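Local coordinates for type IV secretion system protein VirB11 (Brucella suis, PDB 2GZA) that hydrolyses ATP as the hexameric ATPase of a type IV secretion system, which could be required for establishing the bacterium's replication niche in its host, at residues C[30-35]-C[49-54]; C[116-121]-C[202-207]; C[177-182]-C[290-295]; C[166-171]-C[324-329]. All blocks are in the same frame, centred on the assembly; numbering follows the deposited sequence.

How the interactions relate
The four contacts form two pairs. The centres of interactions 1 and 2 lie about 12 Å apart, and both reach the six-stranded antiparallel N-terminal sheet; Lys121 NZ ties them together by reaching the backbone oxygens of Trp32 and Asp35. The centres of interactions 3 and 4 lie about 11 Å apart in the P-loop ATPase part, where strands 178-182 and 324-331 are neighbours in a mixed sheet. Those of interactions 1 and 3 are about 39 Å apart. Along the sequence interaction 1 is complete before the rest begin; the segments of interaction 2 then alternate with those of 3 and 4. Interaction 2 bridges the N-terminal sheet, through strand 116-120, and the ATPase core, through strand 205-209.

Interaction 1 of 4, residues C[30-35]-C[49-54]; sequences RPWLDD and VFCERA
Val49 opens the contact by placing CG2 over one face of the Trp32 indole. The methyl is 3.8 Å from the centroid of the five-membered ring, a CH-pi contact, and the indole atom nearest to CG2 is Trp32 CE2, at 3.5 Å. Pro31 CB lies over the other face, so the ring is held between its own helix and the strand. Two residues on, Cys51 again points toward the helix. With chi1 at 69°, its sulfur sits between the backbone N and the carbonyl carbon and meets the indole obliquely, SG to Trp32 CD1 at 3.8 Å, a sulfur-aromatic contact. Arg53 then bends at chi2 and chi3, bringing NH1 to 4.0 Å from Asp35 OD1. This salt bridge is long: the carboxylate comes to the guanidinium edge with the two planes 82° apart. Both charges have stronger partners, Glu58 for Arg53 NE and the backbone N of Gln37 for Asp35 OD2. The contact is a helix-on-sheet packing in the N-terminal part of the chain, partly buried: helix 30-34 rests through Trp32 on strand 48-52, with Tyr60 of strand 57-61 and Val41 of strand 40-43 also touching the Trp32 side chain.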
loop_
_atom_site.group_PDB
_atom_site.type_symbol
_atom_site.label_atom_id
_atom_site.label_comp_id
_atom_site.label_asym_id
_atom_site.label_seq_id
_atom_site.Cartn_x
_atom_site.Cartn_y
_atom_site.Cartn_z
ATOM N N ARG C 30 46.586 19.857 23.012
ATOM C CA ARG C 30 47.668 19.895 22.032
ATOM C C ARG C 30 48.573 18.657 22.045
ATOM O O ARG C 30 48.847 18.106 20.983
ATOM C CB ARG C 30 48.469 21.196 22.198
ATOM C CG ARG C 30 49.072 21.765 20.910
ATOM C CD ARG C 30 48.135 22.745 20.184
ATOM N NE ARG C 30 47.033 22.083 19.486
ATOM C CZ ARG C 30 47.157 21.409 18.347
ATOM N NH1 ARG C 30 48.343 21.291 17.767
ATOM N NH2 ARG C 30 46.100 20.839 17.787
ATOM N N PRO C 31 49.022 18.208 23.237
ATOM C CA PRO C 31 49.871 17.009 23.312
ATOM C C PRO C 31 49.270 15.762 22.658
ATOM O O PRO C 31 49.981 15.064 21.927
ATOM C CB PRO C 31 50.045 16.803 24.820
ATOM C CG PRO C 31 49.878 18.160 25.398
ATOM C CD PRO C 31 48.812 18.800 24.571
ATOM N N TRP C 32 47.983 15.508 22.907
ATOM C CA TRP C 32 47.295 14.333 22.380
ATOM C C TRP C 32 46.940 14.504 20.910
ATOM O O TRP C 32 46.940 13.542 20.139
ATOM C CB TRP C 32 46.030 14.048 23.194
ATOM C CG TRP C 32 46.318 13.793 24.633
ATOM C CD1 TRP C 32 46.632 12.598 25.203
ATOM C CD2 TRP C 32 46.338 14.757 25.690
ATOM N NE1 TRP C 32 46.843 12.755 26.549
ATOM C CE2 TRP C 32 46.667 14.071 26.872
ATOM C CE3 TRP C 32 46.112 16.132 25.748
ATOM C CZ2 TRP C 32 46.769 14.712 28.102
ATOM C CZ3 TRP C 32 46.214 16.769 26.970
ATOM C CH2 TRP C 32 46.542 16.060 28.130
ATOM N N LEU C 33 46.639 15.739 20.535
ATOM C CA LEU C 33 46.248 16.070 19.168
ATOM C C LEU C 33 47.413 15.947 18.180
ATOM O O LEU C 33 47.199 15.653 17.003
ATOM C CB LEU C 33 45.606 17.466 19.097
ATOM C CG LEU C 33 44.209 17.664 19.724
ATOM C CD1 LEU C 33 43.737 19.110 19.672
ATOM C CD2 LEU C 33 43.155 16.757 19.109
ATOM N N ASP C 34 48.635 16.153 18.668
ATOM C CA ASP C 34 49.828 16.114 17.822
ATOM C C ASP C 34 50.515 14.745 17.759
ATOM O O ASP C 34 51.288 14.479 16.825
ATOM C CB ASP C 34 50.827 17.197 18.260
ATOM C CG ASP C 34 50.297 18.612 18.060
ATOM O OD1 ASP C 34 49.491 18.834 17.132
ATOM O OD2 ASP C 34 50.692 19.511 18.829
ATOM N N ASP C 35 50.237 13.892 18.743
ATOM C CA ASP C 35 50.836 12.566 18.794
ATOM C C ASP C 35 50.188 11.660 17.749
ATOM O O ASP C 35 48.988 11.370 17.836
ATOM C CB ASP C 35 50.713 11.976 20.199
ATOM C CG ASP C 35 51.705 10.858 20.450
ATOM O OD1 ASP C 35 52.278 10.830 21.558
ATOM O OD2 ASP C 35 51.910 10.006 19.553
ATOM N N VAL C 49 41.218 13.675 30.364
ATOM C CA VAL C 49 41.108 13.250 28.979
ATOM C C VAL C 49 41.262 11.736 28.895
ATOM O O VAL C 49 41.972 11.127 29.697
ATOM C CB VAL C 49 42.112 13.975 28.021
ATOM C CG1 VAL C 49 42.404 15.383 28.486
ATOM C CG2 VAL C 49 43.400 13.195 27.859
ATOM N N PHE C 50 40.563 11.137 27.943
ATOM C CA PHE C 50 40.762 9.741 27.606
ATOM C C PHE C 50 41.178 9.647 26.148
ATOM O O PHE C 50 40.528 10.228 25.278
ATOM C CB PHE C 50 39.495 8.922 27.868
ATOM C CG PHE C 50 39.350 8.465 29.284
ATOM C CD1 PHE C 50 38.715 9.263 30.230
ATOM C CD2 PHE C 50 39.849 7.238 29.681
ATOM C CE1 PHE C 50 38.580 8.837 31.540
ATOM C CE2 PHE C 50 39.717 6.809 30.996
ATOM C CZ PHE C 50 39.077 7.611 31.924
ATOM N N CYS C 51 42.270 8.943 25.883
ATOM C CA CYS C 51 42.726 8.766 24.509
ATOM C C CYS C 51 42.874 7.304 24.104
ATOM O O CYS C 51 43.232 6.453 24.914
ATOM C CB CYS C 51 44.003 9.569 24.230
ATOM S SG CYS C 51 45.468 8.984 25.077
ATOM N N GLU C 52 42.553 7.028 22.846
ATOM C CA GLU C 52 42.650 5.690 22.286
ATOM C C GLU C 52 44.025 5.501 21.654
ATOM O O GLU C 52 44.354 6.156 20.658
ATOM C CB GLU C 52 41.543 5.465 21.251
ATOM C CG GLU C 52 41.724 4.211 20.404
ATOM C CD GLU C 52 40.492 3.859 19.591
ATOM O OE1 GLU C 52 39.396 3.748 20.181
ATOM O OE2 GLU C 52 40.622 3.673 18.361
ATOM N N ARG C 53 44.828 4.630 22.263
ATOM C CA ARG C 53 46.162 4.301 21.766
ATOM C C ARG C 53 46.077 3.182 20.762
ATOM O O ARG C 53 45.957 3.462 19.671
ATOM C CB ARG C 53 47.167 4.005 22.886
ATOM C CG ARG C 53 48.588 3.599 22.401
ATOM C CD ARG C 53 49.514 4.782 22.202
ATOM N NE ARG C 53 49.487 5.642 23.379
ATOM C CZ ARG C 53 50.149 6.787 23.504
ATOM N NH1 ARG C 53 50.935 7.238 22.531
ATOM N NH2 ARG C 53 50.021 7.479 24.623
ATOM N N ALA C 54 46.127 1.915 21.065
ATOM C CA ALA C 54 46.023 0.932 19.996
ATOM C C ALA C 54 44.736 0.190 20.264
ATOM O O ALA C 54 44.760 -0.973 20.660
ATOM C CB ALA C 54 47.240 0.001 20.008
#

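Interaction 2 of 4, residues C[116-121]-C[202-207]; sequences SVTIRK and DQRLIT
Arg204 reaches from the P-loop ATPase core to Thr118, joining two sheets of different kinds. The arginine stands just before strand 205-209, the middle strand of a parallel sheet, as expected of a P-loop NTPase; Thr118 sits on strand 116-120 of the antiparallel N-terminal sheet. The backbones stay well apart, with the CA atoms of Thr118 and Arg204 11.9 Å from each other, and it is the length of the arginine that closes the distance. CG is anti to the backbone N (chi1 177°) and the chain remains extended as far as NE, which carries the guanidinium across to the other sheet. There the guanidinium passes alongside the threonine, and the hydroxyl meets it obliquely.

The direct link is slight: the NH2 group of Arg204 donates a weak hydrogen bond to Thr118 OG1. What fixes the guanidinium more firmly is a pair of asparagines, with NH2 also bonded to Asn44 OD1 and NE to Asn221 OD1. The group is buried, so these amide and hydroxyl oxygens supply polar partners in place of water. Ser116 lies on the same face of its strand as Thr118, while Val117 between them turns away to pack on strands 40-43 and 101-105. Ser116 OG stays 4.4 Å from Arg204 NH2. The bond to Thr118 is both long and bent, 3.5 Å from NH2 to OG1 with an N-H...O angle of 142°.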
loop_
_atom_site.group_PDB
_atom_site.type_symbol
_atom_site.label_atom_id
_atom_site.label_comp_id
_atom_site.label_asym_id
_atom_site.label_seq_id
_atom_site.Cartn_x
_atom_site.Cartn_y
_atom_site.Cartn_z
ATOM N N SER C 116 30.901 16.827 26.993
ATOM C CA SER C 116 31.508 15.690 26.309
ATOM C C SER C 116 32.106 16.092 24.972
ATOM O O SER C 116 31.414 16.629 24.101
ATOM C CB SER C 116 30.513 14.539 26.110
ATOM O OG SER C 116 31.139 13.458 25.438
ATOM N N VAL C 117 33.398 15.816 24.822
ATOM C CA VAL C 117 34.129 16.089 23.593
ATOM C C VAL C 117 34.693 14.788 23.049
ATOM O O VAL C 117 35.288 14.006 23.790
ATOM C CB VAL C 117 35.268 17.126 23.834
ATOM C CG1 VAL C 117 36.297 17.121 22.710
ATOM C CG2 VAL C 117 34.692 18.510 23.988
ATOM N N THR C 118 34.488 14.547 21.763
ATOM C CA THR C 118 35.144 13.428 21.103
ATOM C C THR C 118 35.780 13.887 19.806
ATOM O O THR C 118 35.108 14.390 18.912
ATOM C CB THR C 118 34.191 12.268 20.856
ATOM O OG1 THR C 118 33.589 11.889 22.097
ATOM C CG2 THR C 118 34.964 11.087 20.268
ATOM N N ILE C 119 37.091 13.718 19.726
ATOM C CA ILE C 119 37.847 14.138 18.562
ATOM C C ILE C 119 38.382 12.922 17.825
ATOM O O ILE C 119 39.212 12.174 18.344
ATOM C CB ILE C 119 38.976 15.140 18.956
ATOM C CG1 ILE C 119 38.364 16.416 19.545
ATOM C CG2 ILE C 119 39.857 15.473 17.762
ATOM C CD1 ILE C 119 39.324 17.282 20.335
ATOM N N ARG C 120 37.861 12.728 16.624
ATOM C CA ARG C 120 38.326 11.681 15.739
ATOM C C ARG C 120 39.475 12.235 14.920
ATOM O O ARG C 120 39.408 13.353 14.418
ATOM C CB ARG C 120 37.193 11.203 14.831
ATOM N N LYS C 121 40.524 11.452 14.768
ATOM C CA LYS C 121 41.654 11.899 13.963
ATOM C C LYS C 121 41.763 11.175 12.627
ATOM O O LYS C 121 41.486 9.985 12.531
ATOM C CB LYS C 121 42.950 11.783 14.764
ATOM C CG LYS C 121 43.139 12.908 15.772
ATOM C CD LYS C 121 44.199 12.575 16.810
ATOM C CE LYS C 121 45.608 12.901 16.303
ATOM N NZ LYS C 121 46.632 12.695 17.364
ATOM N N ASP C 202 37.591 -1.071 31.736
ATOM C CA ASP C 202 38.424 -0.260 30.845
ATOM C C ASP C 202 37.744 0.089 29.520
ATOM O O ASP C 202 38.354 0.702 28.635
ATOM C CB ASP C 202 39.771 -0.952 30.590
ATOM C CG ASP C 202 39.631 -2.271 29.844
ATOM O OD1 ASP C 202 38.527 -2.859 29.838
ATOM O OD2 ASP C 202 40.640 -2.722 29.259
ATOM N N GLN C 203 36.483 -0.311 29.387
ATOM C CA GLN C 203 35.713 -0.038 28.181
ATOM C C GLN C 203 34.967 1.283 28.291
ATOM O O GLN C 203 34.526 1.671 29.371
ATOM C CB GLN C 203 34.744 -1.180 27.892
ATOM C CG GLN C 203 35.421 -2.454 27.398
ATOM C CD GLN C 203 34.438 -3.533 26.970
ATOM O OE1 GLN C 203 33.235 -3.303 26.882
ATOM N NE2 GLN C 203 34.953 -4.719 26.706
ATOM N N ARG C 204 34.837 1.978 27.171
ATOM C CA ARG C 204 34.164 3.264 27.154
ATOM C C ARG C 204 32.649 3.072 27.038
ATOM O O ARG C 204 32.182 2.424 26.105
ATOM C CB ARG C 204 34.706 4.130 26.013
ATOM C CG ARG C 204 34.013 5.472 25.880
ATOM C CD ARG C 204 34.779 6.407 24.987
ATOM N NE ARG C 204 34.508 7.797 25.344
ATOM C CZ ARG C 204 33.918 8.676 24.547
ATOM N NH1 ARG C 204 33.544 8.331 23.323
ATOM N NH2 ARG C 204 33.723 9.909 24.968
ATOM N N LEU C 205 31.896 3.642 27.981
ATOM C CA LEU C 205 30.436 3.476 28.016
ATOM C C LEU C 205 29.694 4.795 27.894
ATOM O O LEU C 205 30.115 5.818 28.427
ATOM C CB LEU C 205 29.977 2.744 29.286
ATOM C CG LEU C 205 30.681 1.447 29.690
ATOM C CD1 LEU C 205 30.051 0.861 30.944
ATOM C CD2 LEU C 205 30.654 0.436 28.573
ATOM N N ILE C 206 28.581 4.758 27.178
ATOM C CA ILE C 206 27.703 5.905 27.062
ATOM C C ILE C 206 26.273 5.481 27.415
ATOM O O ILE C 206 25.729 4.568 26.803
ATOM C CB ILE C 206 27.792 6.541 25.651
ATOM C CG1 ILE C 206 29.248 6.953 25.350
ATOM C CG2 ILE C 206 26.831 7.723 25.538
ATOM C CD1 ILE C 206 29.471 7.701 24.046
ATOM N N THR C 207 25.693 6.127 28.425
ATOM C CA THR C 207 24.324 5.847 28.833
ATOM C C THR C 207 23.404 6.881 28.230
ATOM O O THR C 207 23.781 8.041 28.104
ATOM C CB THR C 207 24.137 5.841 30.372
ATOM O OG1 THR C 207 24.520 7.108 30.917
ATOM C CG2 THR C 207 24.956 4.742 31.005
#

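Interaction 3 of 4, residues C[177-182]-C[290-295]; sequences VIVVAG and ELTFER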
loop_
_atom_site.group_PDB
_atom_site.type_symbol
_atom_site.label_atom_id
_atom_site.label_comp_id
_atom_site.label_asym_id
_atom_site.label_seq_id
_atom_site.Cartn_x
_atom_site.Cartn_y
_atom_site.Cartn_z
ATOM N N VAL C 177 24.079 -8.577 22.543
ATOM C CA VAL C 177 23.067 -7.548 22.741
ATOM C C VAL C 177 21.983 -8.126 23.638
ATOM O O VAL C 177 21.376 -9.151 23.317
ATOM C CB VAL C 177 22.464 -7.071 21.410
ATOM C CG1 VAL C 177 21.325 -6.085 21.657
ATOM C CG2 VAL C 177 23.529 -6.452 20.548
ATOM N N ILE C 178 21.760 -7.475 24.773
ATOM C CA ILE C 178 20.857 -7.988 25.800
ATOM C C ILE C 178 19.726 -7.011 26.074
ATOM O O ILE C 178 19.959 -5.831 26.350
ATOM C CB ILE C 178 21.609 -8.299 27.116
ATOM C CG1 ILE C 178 22.740 -9.294 26.859
ATOM C CG2 ILE C 178 20.639 -8.834 28.183
ATOM C CD1 ILE C 178 23.832 -9.282 27.913
ATOM N N VAL C 179 18.503 -7.522 25.987
ATOM C CA VAL C 179 17.304 -6.772 26.354
ATOM C C VAL C 179 16.731 -7.322 27.662
ATOM O O VAL C 179 16.364 -8.488 27.746
ATOM C CB VAL C 179 16.200 -6.841 25.249
ATOM C CG1 VAL C 179 14.930 -6.107 25.700
ATOM C CG2 VAL C 179 16.701 -6.274 23.933
ATOM N N VAL C 180 16.669 -6.481 28.682
ATOM C CA VAL C 180 16.052 -6.862 29.949
ATOM C C VAL C 180 14.552 -6.561 29.891
ATOM O O VAL C 180 14.146 -5.412 29.751
ATOM C CB VAL C 180 16.721 -6.147 31.141
ATOM C CG1 VAL C 180 16.021 -6.499 32.445
ATOM C CG2 VAL C 180 18.200 -6.515 31.209
ATOM N N ALA C 181 13.733 -7.601 29.970
ATOM C CA ALA C 181 12.295 -7.435 29.846
ATOM C C ALA C 181 11.569 -7.704 31.150
ATOM O O ALA C 181 12.080 -8.384 32.037
ATOM C CB ALA C 181 11.746 -8.313 28.738
ATOM N N GLY C 182 10.363 -7.167 31.260
ATOM C CA GLY C 182 9.539 -7.376 32.442
ATOM C C GLY C 182 8.415 -6.373 32.511
ATOM O O GLY C 182 8.419 -5.389 31.781
ATOM N N GLU C 290 8.539 -13.351 24.256
ATOM C CA GLU C 290 7.942 -13.269 22.930
ATOM C C GLU C 290 7.215 -11.954 22.750
ATOM O O GLU C 290 7.201 -11.380 21.667
ATOM C CB GLU C 290 7.058 -14.473 22.606
ATOM C CG GLU C 290 5.640 -14.472 23.152
ATOM C CD GLU C 290 4.803 -15.610 22.574
ATOM O OE1 GLU C 290 4.091 -16.291 23.343
ATOM O OE2 GLU C 290 4.858 -15.839 21.347
ATOM N N LEU C 291 6.650 -11.466 23.842
ATOM C CA LEU C 291 5.988 -10.178 23.862
ATOM C C LEU C 291 6.972 -9.007 23.777
ATOM O O LEU C 291 6.585 -7.912 23.377
ATOM C CB LEU C 291 5.085 -10.060 25.096
ATOM C CG LEU C 291 3.730 -10.800 25.089
ATOM C CD1 LEU C 291 3.097 -10.834 26.477
ATOM C CD2 LEU C 291 2.752 -10.213 24.092
ATOM N N THR C 292 8.231 -9.239 24.151
ATOM C CA THR C 292 9.290 -8.251 23.948
ATOM C C THR C 292 9.476 -7.971 22.452
ATOM O O THR C 292 9.328 -6.834 22.023
ATOM C CB THR C 292 10.622 -8.688 24.573
ATOM O OG1 THR C 292 10.404 -9.068 25.930
ATOM C CG2 THR C 292 11.626 -7.565 24.517
ATOM N N PHE C 293 9.773 -9.004 21.671
ATOM C CA PHE C 293 9.952 -8.846 20.231
ATOM C C PHE C 293 8.689 -8.272 19.606
ATOM O O PHE C 293 8.750 -7.448 18.695
ATOM C CB PHE C 293 10.331 -10.173 19.564
ATOM C CG PHE C 293 11.750 -10.584 19.817
ATOM C CD1 PHE C 293 12.795 -9.959 19.154
ATOM C CD2 PHE C 293 12.039 -11.592 20.724
ATOM C CE1 PHE C 293 14.115 -10.336 19.386
ATOM C CE2 PHE C 293 13.346 -11.974 20.966
ATOM C CZ PHE C 293 14.392 -11.342 20.296
ATOM N N GLU C 294 7.550 -8.711 20.130
ATOM C CA GLU C 294 6.242 -8.231 19.705
ATOM C C GLU C 294 6.108 -6.721 19.913
ATOM O O GLU C 294 5.698 -5.999 19.005
ATOM C CB GLU C 294 5.154 -8.969 20.491
ATOM C CG GLU C 294 3.902 -9.284 19.711
ATOM C CD GLU C 294 4.095 -10.373 18.669
ATOM O OE1 GLU C 294 3.795 -10.112 17.485
ATOM O OE2 GLU C 294 4.530 -11.487 19.028
ATOM N N ARG C 295 6.473 -6.255 21.104
ATOM C CA ARG C 295 6.418 -4.830 21.434
ATOM C C ARG C 295 7.506 -3.989 20.767
ATOM O O ARG C 295 7.267 -2.834 20.445
ATOM C CB ARG C 295 6.445 -4.619 22.942
ATOM C CG ARG C 295 5.132 -4.970 23.622
ATOM C CD ARG C 295 4.936 -4.204 24.906
ATOM N NE ARG C 295 4.597 -2.807 24.661
ATOM C CZ ARG C 295 5.301 -1.769 25.091
ATOM N NH1 ARG C 295 6.398 -1.941 25.816
ATOM N NH2 ARG C 295 4.892 -0.546 24.809
#
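Helix 289-300 comes closest to strand 178-182 where the CA atoms of Ala181 and Thr292 stand 6.7 Å apart. Thr292 carries the helix side of the contact alone, one branch for each of two strand residues. Its CG2, anti to the backbone N, meets Val179 CG1 tip to tip at 3.8 Å; its OG1 lies beside Ala181 CB. Val179 and Ala181 alternate along the strand with Val180, which turns to the other face and packs on helix 188-196. Chi1 of -51° keeps OG1 of Thr292 beside its own backbone N, and from there the hydroxyl hydrogen-bonds to the carbonyl oxygen of Ser288, just before the helix begins. The polar branch is therefore satisfied from the start of its own helix, although it is buried against the apolar strand. The strand ends at Gly182, predicted to be the first residue of the ATP-binding P-loop, so this packing involves the strand that leads into that loop. On the sheet, strand 178-182 runs between strands 281-285 and 324-331; Val325 of the latter also touches Thr292, while elsewhere on helix 289-300 Leu291 and Arg295 meet a neighbouring subunit.

Interaction 4 of 4, residues C[166-171]-C[324-329]; sequences SFLRRA and VVVHVH
Phe167 and Val324 approach from opposite directions, the phenyl ring meeting one branch of the forked valine with its rim. CE2 of Phe167 lies 3.9 Å from Val324 CG1, and CZ of Phe167 lies 4.0 Å from Val324 CG2: CG1 sits at the ring edge while CG2 comes to CZ from off the plane. One helical turn on, Ala171 offers only a methyl, its CB 4.5 Å from Val324 CG2. Val324 therefore seats itself in the shallow groove between the bulky Phe167 and the small Ala171. Chi1 of 176° sets the Phe167 ring anti to the backbone N and out toward the sheet.

The second bump is Leu168. Its CB starts off to one side of the strand, but the branch swings round until CD2 reaches Val326 CG2 at 3.6 Å; the same CD2 also abuts the edge of the Phe167 ring, so ring and leucine form one continuous ridge. Val324 and Val326 share a face of the strand, one meeting the ring and Ala171, the other the leucine tip. The short segment axes are 11.1 Å apart and inclined at 138°, well off antiparallel. Helix 164-173 thus covers one face of the mixed sheet at strand 324-331; Phe167 also meets Tyr345 edge-to-face on strand 339-345, Ala171 touches Ile178 of strand 178-182, and helix 289-300 packs beneath Val325 on the other face.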
loop_
_atom_site.group_PDB
_atom_site.type_symbol
_atom_site.label_atom_id
_atom_site.label_comp_id
_atom_site.label_asym_id
_atom_site.label_seq_id
_atom_site.Cartn_x
_atom_site.Cartn_y
_atom_site.Cartn_z
ATOM N N SER C 166 25.979 -17.678 35.182
ATOM C CA SER C 166 27.159 -17.760 34.315
ATOM C C SER C 166 26.832 -17.340 32.890
ATOM O O SER C 166 27.630 -16.671 32.236
ATOM C CB SER C 166 27.726 -19.178 34.295
ATOM O OG SER C 166 28.413 -19.485 35.489
ATOM N N PHE C 167 25.655 -17.740 32.421
ATOM C CA PHE C 167 25.191 -17.409 31.083
ATOM C C PHE C 167 25.147 -15.901 30.871
ATOM O O PHE C 167 25.645 -15.397 29.868
ATOM C CB PHE C 167 23.810 -18.030 30.828
ATOM C CG PHE C 167 23.210 -17.652 29.508
ATOM C CD1 PHE C 167 23.447 -18.421 28.382
ATOM C CD2 PHE C 167 22.406 -16.520 29.392
ATOM C CE1 PHE C 167 22.898 -18.065 27.153
ATOM C CE2 PHE C 167 21.858 -16.152 28.170
ATOM C CZ PHE C 167 22.098 -16.926 27.049
ATOM N N LEU C 168 24.555 -15.198 31.830
ATOM C CA LEU C 168 24.397 -13.758 31.746
ATOM C C LEU C 168 25.731 -13.039 31.834
ATOM O O LEU C 168 25.966 -12.102 31.067
ATOM C CB LEU C 168 23.405 -13.250 32.798
ATOM C CG LEU C 168 21.937 -13.664 32.617
ATOM C CD1 LEU C 168 21.084 -13.114 33.738
ATOM C CD2 LEU C 168 21.372 -13.230 31.278
ATOM N N ARG C 169 26.599 -13.487 32.744
ATOM C CA ARG C 169 27.957 -12.949 32.852
ATOM C C ARG C 169 28.738 -13.134 31.551
ATOM O O ARG C 169 29.356 -12.190 31.047
ATOM C CB ARG C 169 28.732 -13.583 34.009
ATOM C CG ARG C 169 30.213 -13.163 34.031
ATOM C CD ARG C 169 30.989 -13.752 35.188
ATOM N NE ARG C 169 30.712 -13.043 36.428
ATOM C CZ ARG C 169 30.087 -13.569 37.477
ATOM N NH1 ARG C 169 29.677 -14.835 37.464
ATOM N NH2 ARG C 169 29.885 -12.825 38.553
ATOM N N ARG C 170 28.700 -14.346 31.006
ATOM C CA ARG C 170 29.391 -14.634 29.756
ATOM C C ARG C 170 28.838 -13.829 28.589
ATOM O O ARG C 170 29.607 -13.308 27.781
ATOM C CB ARG C 170 29.376 -16.131 29.433
ATOM C CG ARG C 170 30.375 -16.969 30.243
ATOM C CD ARG C 170 31.827 -16.534 30.020
ATOM N NE ARG C 170 32.370 -16.992 28.742
ATOM C CZ ARG C 170 33.343 -16.386 28.060
ATOM N NH1 ARG C 170 33.896 -15.268 28.511
ATOM N NH2 ARG C 170 33.755 -16.899 26.912
ATOM N N ALA C 171 27.511 -13.718 28.517
ATOM C CA ALA C 171 26.849 -12.958 27.455
ATOM C C ALA C 171 27.327 -11.511 27.393
ATOM O O ALA C 171 27.565 -10.993 26.306
ATOM C CB ALA C 171 25.336 -13.023 27.604
ATOM N N VAL C 324 20.002 -11.781 23.296
ATOM C CA VAL C 324 19.415 -12.336 24.504
ATOM C C VAL C 324 18.277 -11.450 25.001
ATOM O O VAL C 324 18.376 -10.229 24.981
ATOM C CB VAL C 324 20.478 -12.515 25.624
ATOM C CG1 VAL C 324 19.856 -13.086 26.890
ATOM C CG2 VAL C 324 21.625 -13.403 25.155
ATOM N N VAL C 325 17.186 -12.077 25.428
ATOM C CA VAL C 325 16.119 -11.383 26.141
ATOM C C VAL C 325 15.937 -12.051 27.502
ATOM O O VAL C 325 15.624 -13.243 27.577
ATOM C CB VAL C 325 14.756 -11.403 25.375
ATOM C CG1 VAL C 325 13.663 -10.686 26.179
ATOM C CG2 VAL C 325 14.882 -10.782 23.995
ATOM N N VAL C 326 16.147 -11.288 28.570
ATOM C CA VAL C 326 15.934 -11.783 29.929
ATOM C C VAL C 326 14.644 -11.202 30.473
ATOM O O VAL C 326 14.510 -9.988 30.574
ATOM C CB VAL C 326 17.061 -11.365 30.890
ATOM C CG1 VAL C 326 17.051 -12.256 32.132
ATOM C CG2 VAL C 326 18.418 -11.398 30.201
ATOM N N HIS C 327 13.692 -12.062 30.818
ATOM C CA HIS C 327 12.417 -11.590 31.347
ATOM C C HIS C 327 12.351 -11.717 32.854
ATOM O O HIS C 327 12.587 -12.784 33.399
ATOM C CB HIS C 327 11.236 -12.311 30.703
ATOM C CG HIS C 327 9.905 -11.897 31.254
ATOM N ND1 HIS C 327 9.366 -10.650 31.034
ATOM C CD2 HIS C 327 9.010 -12.559 32.028
ATOM C CE1 HIS C 327 8.195 -10.564 31.645
ATOM N NE2 HIS C 327 7.956 -11.709 32.255
ATOM N N VAL C 328 12.028 -10.616 33.519
ATOM C CA VAL C 328 11.866 -10.605 34.973
ATOM C C VAL C 328 10.393 -10.576 35.361
ATOM O O VAL C 328 9.602 -9.836 34.777
ATOM C CB VAL C 328 12.554 -9.397 35.641
ATOM C CG1 VAL C 328 12.589 -9.590 37.149
ATOM C CG2 VAL C 328 13.957 -9.205 35.117
ATOM N N HIS C 329 10.037 -11.386 36.363
ATOM C CA HIS C 329 8.689 -11.363 36.920
ATOM C C HIS C 329 8.689 -11.132 38.417
ATOM O O HIS C 329 9.533 -11.664 39.138
ATOM C CB HIS C 329 7.895 -12.625 36.629
ATOM C CG HIS C 329 6.579 -12.671 37.347
ATOM N ND1 HIS C 329 6.258 -13.649 38.264
ATOM C CD2 HIS C 329 5.518 -11.830 37.313
ATOM C CE1 HIS C 329 5.042 -13.429 38.739
ATOM N NE2 HIS C 329 4.575 -12.327 38.182
#